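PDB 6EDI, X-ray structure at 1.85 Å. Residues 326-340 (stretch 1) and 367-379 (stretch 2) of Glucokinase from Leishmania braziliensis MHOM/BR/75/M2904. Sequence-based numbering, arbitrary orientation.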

# COMPACT_ATOMS: atom_id res chain seq x y z
N LEU A 326 -22.07 12.93 -1.25
CA LEU A 326 -20.89 12.68 -2.07
C LEU A 326 -19.63 12.68 -1.20
O LEU A 326 -18.87 11.72 -1.20
CB LEU A 326 -20.74 13.72 -3.19
CG LEU A 326 -19.81 13.30 -4.34
CD1 LEU A 326 -20.48 12.27 -5.23
CD2 LEU A 326 -19.31 14.48 -5.17
N TYR A 327 -19.42 13.77 -0.47
CA TYR A 327 -18.25 13.88 0.38
C TYR A 327 -18.31 13.04 1.66
O TYR A 327 -17.27 12.65 2.21
CB TYR A 327 -17.96 15.34 0.66
CG TYR A 327 -17.47 16.04 -0.58
CD1 TYR A 327 -16.44 15.49 -1.33
CD2 TYR A 327 -18.06 17.21 -1.02
CE1 TYR A 327 -15.99 16.11 -2.48
CE2 TYR A 327 -17.63 17.83 -2.18
CZ TYR A 327 -16.59 17.27 -2.90
OH TYR A 327 -16.14 17.88 -4.03
N LYS A 328 -19.51 12.76 2.15
CA LYS A 328 -19.63 11.87 3.29
C LYS A 328 -19.07 10.50 2.91
O LYS A 328 -18.36 9.87 3.70
CB LYS A 328 -21.08 11.77 3.76
CG LYS A 328 -21.51 12.93 4.67
CD LYS A 328 -22.78 12.58 5.46
CE LYS A 328 -23.28 13.76 6.29
NZ LYS A 328 -22.18 14.47 6.99
N ASN A 329 -19.38 10.06 1.70
CA ASN A 329 -18.88 8.79 1.18
C ASN A 329 -17.43 8.80 0.69
O ASN A 329 -16.72 7.79 0.83
CB ASN A 329 -19.82 8.26 0.12
CG ASN A 329 -21.04 7.60 0.74
OD1 ASN A 329 -20.92 6.91 1.75
ND2 ASN A 329 -22.21 7.83 0.16
N LEU A 330 -16.99 9.92 0.12
CA LEU A 330 -15.56 10.08 -0.14
C LEU A 330 -14.79 9.88 1.16
O LEU A 330 -13.80 9.14 1.22
CB LEU A 330 -15.26 11.45 -0.74
CG LEU A 330 -13.75 11.70 -0.90
CD1 LEU A 330 -13.21 10.81 -2.02
CD2 LEU A 330 -13.45 13.17 -1.17
N ILE A 331 -15.25 10.53 2.23
CA ILE A 331 -14.62 10.38 3.53
C ILE A 331 -14.76 8.95 4.06
O ILE A 331 -13.83 8.41 4.69
CB ILE A 331 -15.15 11.45 4.54
CG1 ILE A 331 -14.67 12.84 4.13
CG2 ILE A 331 -14.70 11.13 5.95
CD1 ILE A 331 -13.16 12.99 4.20
N GLY A 332 -15.90 8.32 3.78
CA GLY A 332 -16.10 6.91 4.14
C GLY A 332 -15.03 6.01 3.53
O GLY A 332 -14.52 5.10 4.20
N LEU A 333 -14.68 6.26 2.27
CA LEU A 333 -13.58 5.56 1.62
C LEU A 333 -12.30 5.85 2.37
O LEU A 333 -11.53 4.93 2.65
CB LEU A 333 -13.42 5.99 0.15
CG LEU A 333 -12.09 5.63 -0.52
CD1 LEU A 333 -11.90 4.13 -0.70
CD2 LEU A 333 -11.95 6.34 -1.85
N THR A 334 -12.07 7.12 2.71
CA THR A 334 -10.85 7.45 3.46
C THR A 334 -10.82 6.84 4.86
O THR A 334 -9.75 6.68 5.44
CB THR A 334 -10.62 8.97 3.60
OG1 THR A 334 -11.64 9.55 4.42
CG2 THR A 334 -10.60 9.64 2.23
N ALA A 335 -11.97 6.51 5.43
CA ALA A 335 -11.92 5.83 6.73
C ALA A 335 -11.24 4.48 6.55
O ALA A 335 -10.41 4.05 7.37
CB ALA A 335 -13.32 5.67 7.31
N GLU A 336 -11.60 3.79 5.46
CA GLU A 336 -10.94 2.53 5.12
C GLU A 336 -9.45 2.68 4.79
O GLU A 336 -8.62 1.89 5.24
CB GLU A 336 -11.66 1.82 3.96
CG GLU A 336 -13.12 1.42 4.24
CD GLU A 336 -13.36 0.79 5.61
OE1 GLU A 336 -12.48 0.08 6.15
OE2 GLU A 336 -14.46 1.00 6.15
N THR A 337 -9.09 3.69 4.01
CA THR A 337 -7.68 3.84 3.62
C THR A 337 -6.83 4.28 4.81
O THR A 337 -5.68 3.86 4.96
CB THR A 337 -7.50 4.80 2.41
OG1 THR A 337 -7.92 6.12 2.75
CG2 THR A 337 -8.32 4.29 1.22
N THR A 338 -7.43 5.11 5.67
CA THR A 338 -6.75 5.62 6.86
C THR A 338 -6.48 4.47 7.81
O THR A 338 -5.39 4.35 8.38
CB THR A 338 -7.59 6.70 7.56
OG1 THR A 338 -7.77 7.81 6.66
CG2 THR A 338 -6.94 7.17 8.84
N MET A 339 -7.47 3.59 7.99
CA MET A 339 -7.21 2.41 8.80
C MET A 339 -6.15 1.49 8.17
O MET A 339 -5.25 1.04 8.86
CB MET A 339 -8.51 1.64 9.08
CG MET A 339 -8.30 0.44 10.01
SD MET A 339 -7.77 0.91 11.66
CE MET A 339 -6.21 0.06 11.77
N GLN A 340 -6.23 1.19 6.88
CA GLN A 340 -5.28 0.20 6.34
C GLN A 340 -3.84 0.67 6.36
O GLN A 340 -2.94 -0.11 6.62
CB GLN A 340 -5.62 -0.17 4.90
CG GLN A 340 -6.93 -0.88 4.73
CD GLN A 340 -7.23 -1.05 3.27
OE1 GLN A 340 -7.89 -0.20 2.66
NE2 GLN A 340 -6.69 -2.11 2.67
N LYS A 367 -17.00 19.50 10.15
CA LYS A 367 -17.34 18.81 11.39
C LYS A 367 -18.09 17.51 11.11
O LYS A 367 -17.77 16.47 11.67
CB LYS A 367 -18.19 19.73 12.27
CG LYS A 367 -18.35 19.28 13.71
CD LYS A 367 -18.70 20.46 14.62
CE LYS A 367 -17.55 21.45 14.69
NZ LYS A 367 -17.75 22.50 15.74
N ARG A 368 -19.07 17.59 10.22
CA ARG A 368 -19.87 16.42 9.86
C ARG A 368 -19.08 15.40 9.03
O ARG A 368 -19.38 14.20 9.06
CB ARG A 368 -21.13 16.85 9.12
CG ARG A 368 -22.03 17.74 9.97
CD ARG A 368 -22.34 17.09 11.31
NE ARG A 368 -23.13 15.88 11.11
CZ ARG A 368 -24.45 15.86 10.98
NH1 ARG A 368 -25.14 17.00 11.07
NH2 ARG A 368 -25.09 14.72 10.78
N LEU A 369 -18.07 15.86 8.30
CA LEU A 369 -17.18 14.95 7.58
C LEU A 369 -16.29 14.19 8.53
O LEU A 369 -16.09 12.99 8.38
CB LEU A 369 -16.32 15.72 6.58
CG LEU A 369 -17.05 16.23 5.35
CD1 LEU A 369 -16.06 16.89 4.40
CD2 LEU A 369 -17.79 15.11 4.66
N GLN A 370 -15.73 14.90 9.51
CA GLN A 370 -14.92 14.29 10.55
C GLN A 370 -15.80 13.34 11.36
O GLN A 370 -15.35 12.29 11.82
CB GLN A 370 -14.30 15.37 11.46
CG GLN A 370 -13.14 14.87 12.30
CD GLN A 370 -12.52 15.94 13.19
OE1 GLN A 370 -13.18 16.90 13.59
NE2 GLN A 370 -11.24 15.76 13.52
N ALA A 371 -17.08 13.69 11.50
CA ALA A 371 -18.03 12.82 12.17
C ALA A 371 -18.15 11.50 11.42
O ALA A 371 -18.17 10.42 12.03
CB ALA A 371 -19.40 13.49 12.27
N ARG A 372 -18.22 11.58 10.11
CA ARG A 372 -18.37 10.39 9.29
C ARG A 372 -17.15 9.48 9.41
O ARG A 372 -17.28 8.27 9.60
CB ARG A 372 -18.58 10.77 7.84
CG ARG A 372 -18.62 9.57 6.91
CD ARG A 372 -19.69 8.58 7.33
NE ARG A 372 -19.71 7.41 6.45
CZ ARG A 372 -18.91 6.36 6.61
NH1 ARG A 372 -18.03 6.35 7.59
NH2 ARG A 372 -18.98 5.33 5.78
N LEU A 373 -15.96 10.08 9.28
CA LEU A 373 -14.72 9.32 9.40
C LEU A 373 -14.76 8.52 10.69
O LEU A 373 -14.40 7.34 10.72
CB LEU A 373 -13.52 10.28 9.44
CG LEU A 373 -12.15 9.64 9.35
CD1 LEU A 373 -11.88 9.24 7.90
CD2 LEU A 373 -11.08 10.58 9.87
N HIS A 374 -15.26 9.17 11.74
CA HIS A 374 -15.25 8.58 13.07
C HIS A 374 -16.29 7.48 13.31
O HIS A 374 -16.34 6.93 14.41
CB HIS A 374 -15.36 9.68 14.14
CG HIS A 374 -14.15 10.56 14.22
ND1 HIS A 374 -13.98 11.51 15.21
CD2 HIS A 374 -13.04 10.64 13.45
CE1 HIS A 374 -12.83 12.13 15.04
NE2 HIS A 374 -12.24 11.62 13.98
N GLU A 375 -17.09 7.14 12.30
CA GLU A 375 -18.06 6.05 12.43
C GLU A 375 -17.42 4.67 12.31
O GLU A 375 -18.05 3.67 12.66
CB GLU A 375 -19.19 6.19 11.40
CG GLU A 375 -19.91 7.55 11.40
CD GLU A 375 -21.09 7.61 10.43
OE1 GLU A 375 -21.45 6.57 9.84
OE2 GLU A 375 -21.65 8.72 10.26
N HIS A 376 -16.19 4.63 11.80
CA HIS A 376 -15.46 3.38 11.58
C HIS A 376 -15.28 2.63 12.90
O HIS A 376 -15.00 3.24 13.93
CB HIS A 376 -14.08 3.65 10.97
CG HIS A 376 -13.43 2.44 10.38
ND1 HIS A 376 -12.84 1.45 11.15
CD2 HIS A 376 -13.28 2.04 9.09
CE1 HIS A 376 -12.36 0.51 10.37
NE2 HIS A 376 -12.62 0.84 9.11
N ALA A 377 -15.43 1.31 12.86
CA ALA A 377 -15.32 0.47 14.06
C ALA A 377 -14.01 0.67 14.80
O ALA A 377 -13.93 0.51 16.02
CB ALA A 377 -15.51 -0.99 13.71
N MET A 378 -12.96 0.98 14.05
CA MET A 378 -11.62 1.07 14.64
C MET A 378 -11.32 2.46 15.20
O MET A 378 -10.35 2.65 15.95
CB MET A 378 -10.56 0.66 13.61
CG MET A 378 -10.73 -0.77 13.10
SD MET A 378 -10.41 -1.97 14.42
CE MET A 378 -8.62 -1.96 14.44
N GLU A 379 -12.15 3.43 14.84
CA GLU A 379 -12.07 4.73 15.49
C GLU A 379 -12.90 4.65 16.75
O GLU A 379 -12.50 5.12 17.82
CB GLU A 379 -12.57 5.85 14.57
CG GLU A 379 -12.57 7.22 15.22
CD GLU A 379 -11.18 7.67 15.62
OE1 GLU A 379 -10.19 7.20 15.01
OE2 GLU A 379 -11.07 8.50 16.55

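The helix 326-340 and the helix 367-373 run in roughly the same direction, their axes 40° apart and 8.7 Å from each other at closest approach, and the conformations of the side chains between them can be tested against measured contacts. Leu-369 (chi1 m, chi2 t) leaves its backbone sideways, yet its end comes nearer: CD2 lies 3.5 Å from Tyr-327 O and 3.9 Å from Ile-331 CG1. Ile-331, m at both chi angles, points toward the other helix and places CG2 3.4 Å from Leu-369 O and 3.8 Å from Leu-373 CB. Leu-373 adopts the t, p rotamer, which carries CD1 to 3.6 Å from Ala-335 CA and 3.5 Å from Thr-334 OG1. The small side chain of Ala-335 is consistent with the close backbones here, its CA being 5.2 Å from Leu-373 CA.

Arg-372 (t, p, t, chi4 85°) points toward stretch 1 from its CA-to-CB bond, its CG 3.2 Å from Lys-328 O. Gly-332 CA lies over one face of the guanidinium, 3.7 Å from Arg-372 NH2; an ideal CB on the glycine would fall 2.8 Å from that nitrogen, a clash. Lys-328 reaches across through its m, t, t, m chain, bringing NZ 3.4 Å from Arg-368 CB despite the like charge of Arg-368 NE 4.5 Å from Lys-328 NZ.

His-376 shows the clearest polar geometry. With chi1 t and chi2 -76°, both ring nitrogens are engaged: His-376 NE2 donates to Glu-336 OE1 (3.1 Å, 147° at the hydrogen), which sits near the ring plane, while His-376 ND1 accepts from Met-378 N (2.9 Å, 166°), capping the helix that follows. Glu-336 starts away from stretch 2, but its m, m chain returns the carboxylate to the histidine. Beyond it, Met-339 (t, p, chi3 -121°, between wells) sets SD 3.4 Å from Met-378 CB.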